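PDB 5JOZ: Non-reducing end alpha-L-arabinofuranosidase BoGH43B from Bacteroides ovatus, which removes terminal non-reducing alpha-L-arabinofuranosyl residues from the side branches of xyloglucan, converting its S units to X units during periplasmic breakdown of the polysaccharide. Local coordinates for residues P8-M13 and F26-S31; R257-K262 and T443-T448; T404-Q409 and T425-L430. All coordinates share one frame; numbering follows the deposited sequence.

Contact 1: P8-M13 and F26-S31; sequences PIITGM and FYLVTS
Met13 and Ser31 meet without a direct hydrogen bond; a water lies between their backbone oxygens and also binds Thr30. It donates to Thr30 OG1 at 2.8 Å, while OG1 itself is bonded to Asn14 OD1. The same water lies 2.9 Å from Ser31 O and 3.3 Å from Met13 O. More acceptors surround the water than its two protons can serve, so the bonds to Ser31 O and Met13 O are probably shared or partial. Met13 O has a second partner in Arg364 NE.

The Met13 side chain adds a lighter touch. Its chain leaves anti to the backbone N (chi1 -168°), then bends twice and brings CE to 3.9 Å from Ser31 O. Farther along, the two segments meet through hydrocarbon. Ile10 and Leu28 both direct CB across the gap and meet tip to tip, Ile10 CD1 standing 3.9 Å from Leu28 CD2. Leu28 comes from the second strand of the first four-stranded sheet. Ile9 and Ile10 form a classic beta bulge opposite Thr270, on the third strand of the fifth sheet, so the contact joins the first and last blades of the five-bladed beta-propeller of the GH43 family.

Ser31 OG is hydrogen-bonded to Asp16 OD2, the inferred proton acceptor of the reaction, which places this buried contact in the second shell of the active site. With no direct hydrogen bond between the segments, a buried water bridges their polar atoms, and Ser31 probably helps to orient the Asp16 carboxylate.

Contact 2: R257-K262 and T443-T448; sequences RPVNGK and TETTYT
Val259 packs on Glu444 and Thr445 in a small, van der Waals contact between domains, where a loop of the catalytic propeller touches a hairpin turn of the C-terminal concanavalin A-like domain. The propeller side is the connection between strands 249-256 and 269-277 of the last blade; the other side joins strands 436-442 and 446-453.

Val259 directs its CB at the turn, and its two methyls touch different parts of Glu444. CG1, anti to the backbone N (chi1 -170°), lies 3.8 Å from Glu444 CB, and CG2 lies 3.7 Å from Glu444 O. CG1 also approaches Thr445 CG2, at 4.2 Å. The side chains of Val259 and Glu444 run slantwise to each other; contact is made at Glu444 CB, and the extended remainder continues past the valine. Glu444 O also accepts a hydrogen bond from Thr465 OG1 of the same domain.

Each partner is a tight turn in its own right. Lys262 N bonds Val259 O at 2.9 Å, closing a turn through Asn260 and Gly261, both with positive phi. In the facing turn, Thr443 N reaches Thr446 O at 2.8 Å, and the hydroxyls Thr443 OG1 and Thr446 OG1 are hydrogen-bonded at 2.9 Å. Thr445 N adds a weak bond to Thr443 OG1 at 3.3 Å. Two compact turns meeting through a valine thus form part of the seam between the beta-propeller and the beta-sandwich, the two-domain pairing found in the beta-xylosidase-like branch of GH43.

Contact 3: T404-Q409 and T425-L430; sequences TERNGQ and TTCKEL
With CG anti to its carbonyl carbon (chi1 -66°), Gln409 sends an extended chain toward Glu429, whose own CG is anti to the backbone N (chi1 -154°); the two chains cross at about a right angle. Their flat ends are stacked, the amide and carboxylate planes lying only 8° apart with Gln409 CD 3.4 Å from Glu429 CD. Gln409 NE2 comes within 3.3 Å of Glu429 OE2, but the angle is too poor for a hydrogen bond, as expected for groups lying face over face. Both residues also touch a crystal neighbour, which may influence the pose.

Gln409 ends the type I' turn begun by Arg406, closed by Gln409 N to Arg406 O at 3.0 Å and Arg406 N to Gln409 O at 2.8 Å. Arg406 CG meets Cys427 SG at 4.3 Å, while its guanidinium curls back so that NH1 donates to Glu405 O (2.8 Å), from above the carbonyl plane; NH1 also binds Glu383 O. Strand 409-418 lies between 397-406 and 421-429 at one end of a larger antiparallel sheet, 397-406 pairing also with 389-392; Arg406 reaches Cys427 across it, whereas Gln409 and Glu429 lie on adjacent strands.

Contacts 1 and 2 are neighbours, their centres about 21 Å apart: Pro8 CG lies 3.6 Å from Arg257 CD and Thr11 CG2 3.7 Å from Arg257 NH1. Glu269 links them further, since its OE2 accepts from Gly12 N and forms a salt bridge with Arg257. Contact 1 borders the inferred catalytic centre, the Ser31 side chain being about 3 Å from that of Asp16 and about 8 Å from that of Asp126, whereas contact 2 lies away from it at the domain boundary. Contact 3 belongs wholly to the C-terminal domain, its centre about 30 Å from that of contact 2 and about 40 Å from that of contact 1, and touches neither.

Contact 1: P8-M13 and F26-S31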
loop_
_atom_site.group_PDB
_atom_site.type_symbol
_atom_site.label_atom_id
_atom_site.label_comp_id
_atom_site.label_asym_id
_atom_site.label_seq_id
_atom_site.Cartn_x
_atom_site.Cartn_y
_atom_site.Cartn_z
ATOM N N PRO A 8 9.026 -11.757 -0.780
ATOM C CA PRO A 8 7.645 -11.456 -1.203
ATOM C C PRO A 8 7.544 -11.147 -2.682
ATOM O O PRO A 8 8.539 -10.793 -3.299
ATOM C CB PRO A 8 7.282 -10.200 -0.397
ATOM C CG PRO A 8 8.456 -9.903 0.478
ATOM C CD PRO A 8 9.642 -10.635 -0.057
ATOM N N ILE A 9 6.336 -11.250 -3.230
ATOM C CA ILE A 9 6.106 -10.988 -4.663
ATOM C C ILE A 9 5.898 -9.501 -4.984
ATOM O O ILE A 9 6.237 -9.051 -6.079
ATOM C CB ILE A 9 4.967 -11.859 -5.248
ATOM C CG1 ILE A 9 3.683 -11.770 -4.416
ATOM C CG2 ILE A 9 5.413 -13.316 -5.350
ATOM C CD1 ILE A 9 2.445 -11.976 -5.235
ATOM N N ILE A 10 5.366 -8.731 -4.038
ATOM C CA ILE A 10 5.270 -7.283 -4.196
ATOM C C ILE A 10 5.717 -6.639 -2.894
ATOM O O ILE A 10 5.127 -6.879 -1.841
ATOM C CB ILE A 10 3.842 -6.806 -4.572
ATOM C CG1 ILE A 10 3.172 -7.775 -5.567
ATOM C CG2 ILE A 10 3.919 -5.402 -5.157
ATOM C CD1 ILE A 10 1.747 -7.412 -5.950
ATOM N N THR A 11 6.751 -5.808 -2.986
ATOM C CA THR A 11 7.434 -5.241 -1.819
ATOM C C THR A 11 7.005 -3.816 -1.573
ATOM O O THR A 11 6.319 -3.233 -2.398
ATOM C CB THR A 11 8.964 -5.274 -2.018
ATOM O OG1 THR A 11 9.298 -4.611 -3.230
ATOM C CG2 THR A 11 9.449 -6.695 -2.101
ATOM N N GLY A 12 7.420 -3.250 -0.440
ATOM C CA GLY A 12 6.967 -1.916 -0.027
ATOM C C GLY A 12 5.519 -1.999 0.426
ATOM O O GLY A 12 4.914 -3.078 0.397
ATOM N N MET A 13 4.957 -0.869 0.843
ATOM C CA MET A 13 3.647 -0.876 1.468
ATOM C C MET A 13 2.600 -1.309 0.460
ATOM O O MET A 13 2.264 -0.561 -0.451
ATOM C CB MET A 13 3.298 0.482 2.066
ATOM C CG MET A 13 2.070 0.425 2.973
ATOM S SD MET A 13 1.055 1.898 2.935
ATOM C CE MET A 13 0.636 2.019 1.200
ATOM N N PHE A 26 -3.938 -12.046 -14.464
ATOM C CA PHE A 26 -4.164 -11.896 -13.027
ATOM C C PHE A 26 -4.092 -10.433 -12.658
ATOM O O PHE A 26 -3.235 -9.722 -13.138
ATOM C CB PHE A 26 -3.127 -12.664 -12.211
ATOM C CG PHE A 26 -3.169 -14.142 -12.428
ATOM C CD1 PHE A 26 -2.475 -14.717 -13.481
ATOM C CD2 PHE A 26 -3.910 -14.965 -11.588
ATOM C CE1 PHE A 26 -2.512 -16.084 -13.696
ATOM C CE2 PHE A 26 -3.949 -16.331 -11.795
ATOM C CZ PHE A 26 -3.248 -16.890 -12.854
ATOM N N TYR A 27 -4.991 -10.009 -11.776
ATOM C CA TYR A 27 -5.056 -8.635 -11.306
ATOM C C TYR A 27 -5.124 -8.632 -9.790
ATOM O O TYR A 27 -5.715 -9.521 -9.176
ATOM C CB TYR A 27 -6.272 -7.944 -11.910
ATOM C CG TYR A 27 -6.204 -7.919 -13.411
ATOM C CD1 TYR A 27 -5.370 -7.018 -14.065
ATOM C CD2 TYR A 27 -6.948 -8.799 -14.182
ATOM C CE1 TYR A 27 -5.279 -6.999 -15.448
ATOM C CE2 TYR A 27 -6.873 -8.778 -15.568
ATOM C CZ TYR A 27 -6.031 -7.882 -16.193
ATOM O OH TYR A 27 -5.934 -7.849 -17.559
ATOM N N LEU A 28 -4.518 -7.621 -9.190
ATOM C CA LEU A 28 -4.380 -7.555 -7.750
ATOM C C LEU A 28 -4.398 -6.125 -7.248
ATOM O O LEU A 28 -3.819 -5.242 -7.868
ATOM C CB LEU A 28 -3.083 -8.249 -7.342
ATOM C CG LEU A 28 -2.768 -8.487 -5.872
ATOM C CD1 LEU A 28 -1.862 -9.714 -5.753
ATOM C CD2 LEU A 28 -2.098 -7.283 -5.229
ATOM N N VAL A 29 -5.050 -5.925 -6.105
ATOM C CA VAL A 29 -5.126 -4.632 -5.449
ATOM C C VAL A 29 -4.647 -4.724 -4.031
ATOM O O VAL A 29 -4.783 -5.754 -3.402
ATOM C CB VAL A 29 -6.560 -4.049 -5.405
ATOM C CG1 VAL A 29 -6.934 -3.467 -6.760
ATOM C CG2 VAL A 29 -7.586 -5.087 -4.936
ATOM N N THR A 30 -4.152 -3.598 -3.524
ATOM C CA THR A 30 -3.704 -3.475 -2.154
ATOM C C THR A 30 -4.235 -2.177 -1.569
ATOM O O THR A 30 -4.509 -1.241 -2.310
ATOM C CB THR A 30 -2.149 -3.479 -2.092
ATOM O OG1 THR A 30 -1.611 -2.493 -2.979
ATOM C CG2 THR A 30 -1.622 -4.836 -2.503
ATOM N N SER A 31 -4.344 -2.130 -0.239
ATOM C CA SER A 31 -4.846 -0.962 0.478
ATOM C C SER A 31 -3.840 0.214 0.553
ATOM O O SER A 31 -2.620 0.026 0.616
ATOM C CB SER A 31 -5.329 -1.365 1.878
ATOM O OG SER A 31 -4.335 -2.053 2.614
HETATM O O HOH W 1 -0.746 -0.175 -1.632
#

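Contact 2: R257-K262 and T443-T448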
loop_
_atom_site.group_PDB
_atom_site.type_symbol
_atom_site.label_atom_id
_atom_site.label_comp_id
_atom_site.label_asym_id
_atom_site.label_seq_id
_atom_site.Cartn_x
_atom_site.Cartn_y
_atom_site.Cartn_z
ATOM N N ARG A 257 8.361 -8.188 7.065
ATOM C CA ARG A 257 9.755 -8.650 7.083
ATOM C C ARG A 257 10.452 -7.859 8.167
ATOM O O ARG A 257 10.909 -6.755 7.895
ATOM C CB ARG A 257 10.458 -8.352 5.763
ATOM C CG ARG A 257 10.060 -9.229 4.584
ATOM C CD ARG A 257 10.145 -8.429 3.287
ATOM N NE ARG A 257 11.366 -8.602 2.528
ATOM C CZ ARG A 257 11.782 -7.806 1.542
ATOM N NH1 ARG A 257 11.098 -6.734 1.159
ATOM N NH2 ARG A 257 12.926 -8.089 0.931
ATOM N N PRO A 258 10.511 -8.391 9.406
ATOM C CA PRO A 258 11.120 -7.586 10.475
ATOM C C PRO A 258 12.648 -7.485 10.371
ATOM O O PRO A 258 13.287 -8.358 9.787
ATOM C CB PRO A 258 10.719 -8.330 11.765
ATOM C CG PRO A 258 9.760 -9.406 11.363
ATOM C CD PRO A 258 10.031 -9.693 9.919
ATOM N N VAL A 259 13.208 -6.413 10.927
ATOM C CA VAL A 259 14.659 -6.244 11.045
ATOM C C VAL A 259 15.086 -6.858 12.387
ATOM O O VAL A 259 14.513 -6.523 13.428
ATOM C CB VAL A 259 15.076 -4.751 11.007
ATOM C CG1 VAL A 259 16.592 -4.629 10.893
ATOM C CG2 VAL A 259 14.392 -3.995 9.863
ATOM N N ASN A 260 16.063 -7.765 12.359
ATOM C CA ASN A 260 16.499 -8.524 13.558
ATOM C C ASN A 260 15.318 -9.105 14.379
ATOM O O ASN A 260 15.364 -9.158 15.618
ATOM C CB ASN A 260 17.403 -7.654 14.470
ATOM C CG ASN A 260 18.640 -7.122 13.762
ATOM O OD1 ASN A 260 19.219 -7.775 12.888
ATOM N ND2 ASN A 260 19.059 -5.928 14.153
ATOM N N GLY A 261 14.256 -9.518 13.689
ATOM C CA GLY A 261 13.051 -10.013 14.343
ATOM C C GLY A 261 12.298 -9.061 15.270
ATOM O O GLY A 261 11.457 -9.537 16.024
ATOM N N LYS A 262 12.561 -7.744 15.213
ATOM C CA LYS A 262 11.986 -6.760 16.182
ATOM C C LYS A 262 10.991 -5.753 15.592
ATOM O O LYS A 262 9.908 -5.558 16.156
ATOM C CB LYS A 262 13.073 -5.916 16.863
ATOM C CG LYS A 262 14.327 -6.629 17.313
ATOM C CD LYS A 262 14.075 -7.668 18.386
ATOM C CE LYS A 262 15.386 -8.023 19.079
ATOM N NZ LYS A 262 15.318 -9.331 19.775
ATOM N N THR A 443 19.980 1.279 4.555
ATOM C CA THR A 443 20.197 -0.121 4.931
ATOM C C THR A 443 19.015 -0.510 5.808
ATOM O O THR A 443 18.190 0.352 6.137
ATOM C CB THR A 443 21.482 -0.301 5.765
ATOM O OG1 THR A 443 21.303 0.326 7.044
ATOM C CG2 THR A 443 22.686 0.313 5.055
ATOM N N GLU A 444 18.965 -1.779 6.220
ATOM C CA GLU A 444 17.926 -2.285 7.133
ATOM C C GLU A 444 17.753 -1.432 8.388
ATOM O O GLU A 444 16.624 -1.201 8.837
ATOM C CB GLU A 444 18.225 -3.725 7.549
ATOM C CG GLU A 444 17.900 -4.753 6.482
ATOM C CD GLU A 444 18.423 -6.131 6.831
ATOM O OE1 GLU A 444 19.658 -6.314 6.782
ATOM O OE2 GLU A 444 17.606 -7.027 7.149
ATOM N N THR A 445 18.867 -0.949 8.931
ATOM C CA THR A 445 18.879 -0.200 10.188
ATOM C C THR A 445 18.968 1.325 10.023
ATOM O O THR A 445 18.449 2.058 10.863
ATOM C CB THR A 445 20.075 -0.644 11.065
ATOM O OG1 THR A 445 21.294 -0.440 10.342
ATOM C CG2 THR A 445 19.962 -2.131 11.439
ATOM N N THR A 446 19.647 1.807 8.984
ATOM C CA THR A 446 20.036 3.229 8.923
ATOM C C THR A 446 19.749 3.892 7.583
ATOM O O THR A 446 19.978 3.307 6.516
ATOM C CB THR A 446 21.537 3.426 9.253
ATOM O OG1 THR A 446 22.333 2.696 8.315
ATOM C CG2 THR A 446 21.855 2.928 10.666
ATOM N N TYR A 447 19.231 5.116 7.668
ATOM C CA TYR A 447 19.175 6.024 6.542
ATOM C C TYR A 447 20.346 6.952 6.700
ATOM O O TYR A 447 20.589 7.430 7.815
ATOM C CB TYR A 447 17.913 6.871 6.597
ATOM C CG TYR A 447 16.634 6.117 6.407
ATOM C CD1 TYR A 447 16.270 5.649 5.149
ATOM C CD2 TYR A 447 15.758 5.914 7.465
ATOM C CE1 TYR A 447 15.073 4.983 4.952
ATOM C CE2 TYR A 447 14.554 5.248 7.276
ATOM C CZ TYR A 447 14.226 4.779 6.018
ATOM O OH TYR A 447 13.047 4.103 5.825
ATOM N N THR A 448 21.064 7.197 5.604
ATOM C CA THR A 448 22.141 8.182 5.566
ATOM C C THR A 448 21.784 9.247 4.526
ATOM O O THR A 448 21.326 8.916 3.436
ATOM C CB THR A 448 23.493 7.521 5.251
ATOM O OG1 THR A 448 23.728 6.485 6.207
ATOM C CG2 THR A 448 24.649 8.536 5.332
#

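Contact 3: T404-Q409 and T425-L430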
loop_
_atom_site.group_PDB
_atom_site.type_symbol
_atom_site.label_atom_id
_atom_site.label_comp_id
_atom_site.label_asym_id
_atom_site.label_seq_id
_atom_site.Cartn_x
_atom_site.Cartn_y
_atom_site.Cartn_z
ATOM N N THR A 404 16.836 25.152 2.549
ATOM C CA THR A 404 16.162 26.300 3.185
ATOM C C THR A 404 17.170 27.456 3.371
ATOM O O THR A 404 18.302 27.384 2.860
ATOM C CB THR A 404 15.523 25.883 4.535
ATOM O OG1 THR A 404 14.781 26.974 5.094
ATOM C CG2 THR A 404 16.568 25.432 5.530
ATOM N N GLU A 405 16.762 28.505 4.090
ATOM C CA GLU A 405 17.609 29.670 4.360
ATOM C C GLU A 405 17.754 29.803 5.874
ATOM O O GLU A 405 16.765 29.791 6.599
ATOM C CB GLU A 405 16.994 30.938 3.749
ATOM C CG GLU A 405 17.939 32.141 3.631
ATOM C CD GLU A 405 18.858 32.106 2.406
ATOM O OE1 GLU A 405 19.720 33.003 2.293
ATOM O OE2 GLU A 405 18.734 31.201 1.544
ATOM N N ARG A 406 18.991 29.902 6.344
ATOM C CA ARG A 406 19.277 30.065 7.758
ATOM C C ARG A 406 20.286 31.177 7.912
ATOM O O ARG A 406 21.374 31.103 7.358
ATOM C CB ARG A 406 19.841 28.763 8.346
ATOM C CG ARG A 406 18.819 27.647 8.529
ATOM C CD ARG A 406 17.831 27.951 9.657
ATOM N NE ARG A 406 16.742 26.973 9.765
ATOM C CZ ARG A 406 15.614 26.968 9.052
ATOM N NH1 ARG A 406 15.373 27.869 8.108
ATOM N NH2 ARG A 406 14.708 26.030 9.281
ATOM N N ASN A 407 19.907 32.216 8.647
ATOM C CA ASN A 407 20.772 33.365 8.909
ATOM C C ASN A 407 21.423 33.937 7.647
ATOM O O ASN A 407 22.637 34.110 7.569
ATOM C CB ASN A 407 21.796 32.988 9.982
ATOM C CG ASN A 407 21.141 32.753 11.327
ATOM O OD1 ASN A 407 20.205 33.456 11.700
ATOM N ND2 ASN A 407 21.620 31.762 12.054
ATOM N N GLY A 408 20.581 34.199 6.651
ATOM C CA GLY A 408 21.024 34.744 5.363
ATOM C C GLY A 408 21.939 33.858 4.534
ATOM O O GLY A 408 22.585 34.343 3.604
ATOM N N GLN A 409 22.012 32.570 4.875
ATOM C CA GLN A 409 22.758 31.590 4.096
ATOM C C GLN A 409 21.782 30.511 3.629
ATOM O O GLN A 409 20.905 30.069 4.372
ATOM C CB GLN A 409 23.865 30.951 4.924
ATOM C CG GLN A 409 24.987 31.897 5.338
ATOM C CD GLN A 409 26.120 31.188 6.081
ATOM O OE1 GLN A 409 25.927 30.137 6.691
ATOM N NE2 GLN A 409 27.310 31.765 6.027
ATOM N N THR A 425 18.590 18.623 14.240
ATOM C CA THR A 425 18.689 19.515 13.083
ATOM C C THR A 425 20.159 19.799 12.800
ATOM O O THR A 425 20.854 20.342 13.656
ATOM C CB THR A 425 17.990 20.865 13.336
ATOM O OG1 THR A 425 16.596 20.656 13.600
ATOM C CG2 THR A 425 18.140 21.794 12.113
ATOM N N THR A 426 20.619 19.465 11.596
ATOM C CA THR A 426 22.022 19.653 11.209
ATOM C C THR A 426 22.090 20.355 9.846
ATOM O O THR A 426 21.473 19.885 8.882
ATOM C CB THR A 426 22.742 18.291 11.163
ATOM O OG1 THR A 426 22.466 17.573 12.375
ATOM C CG2 THR A 426 24.249 18.459 10.996
ATOM N N CYS A 427 22.829 21.474 9.780
ATOM C CA CYS A 427 22.965 22.286 8.558
ATOM C C CYS A 427 24.391 22.286 7.982
ATOM O O CYS A 427 25.369 22.173 8.717
ATOM C CB CYS A 427 22.532 23.728 8.838
ATOM S SG CYS A 427 20.775 23.904 9.202
ATOM N N LYS A 428 24.481 22.390 6.658
ATOM C CA LYS A 428 25.738 22.640 5.938
ATOM C C LYS A 428 25.439 23.724 4.914
ATOM O O LYS A 428 24.363 23.728 4.312
ATOM C CB LYS A 428 26.270 21.384 5.235
ATOM N N GLU A 429 26.380 24.640 4.718
ATOM C CA GLU A 429 26.157 25.786 3.839
ATOM C C GLU A 429 26.287 25.379 2.365
ATOM O O GLU A 429 27.230 24.687 1.989
ATOM C CB GLU A 429 27.124 26.940 4.166
ATOM C CG GLU A 429 26.564 28.309 3.781
ATOM C CD GLU A 429 27.618 29.390 3.585
ATOM O OE1 GLU A 429 28.785 29.204 4.003
ATOM O OE2 GLU A 429 27.271 30.441 3.007
ATOM N N LEU A 430 25.327 25.805 1.549
ATOM C CA LEU A 430 25.369 25.610 0.099
ATOM C C LEU A 430 25.844 26.910 -0.569
ATOM O O LEU A 430 25.826 27.976 0.060
ATOM C CB LEU A 430 23.964 25.263 -0.418
ATOM C CG LEU A 430 23.333 23.977 0.117
ATOM C CD1 LEU A 430 21.842 23.915 -0.193
ATOM C CD2 LEU A 430 24.060 22.765 -0.445
#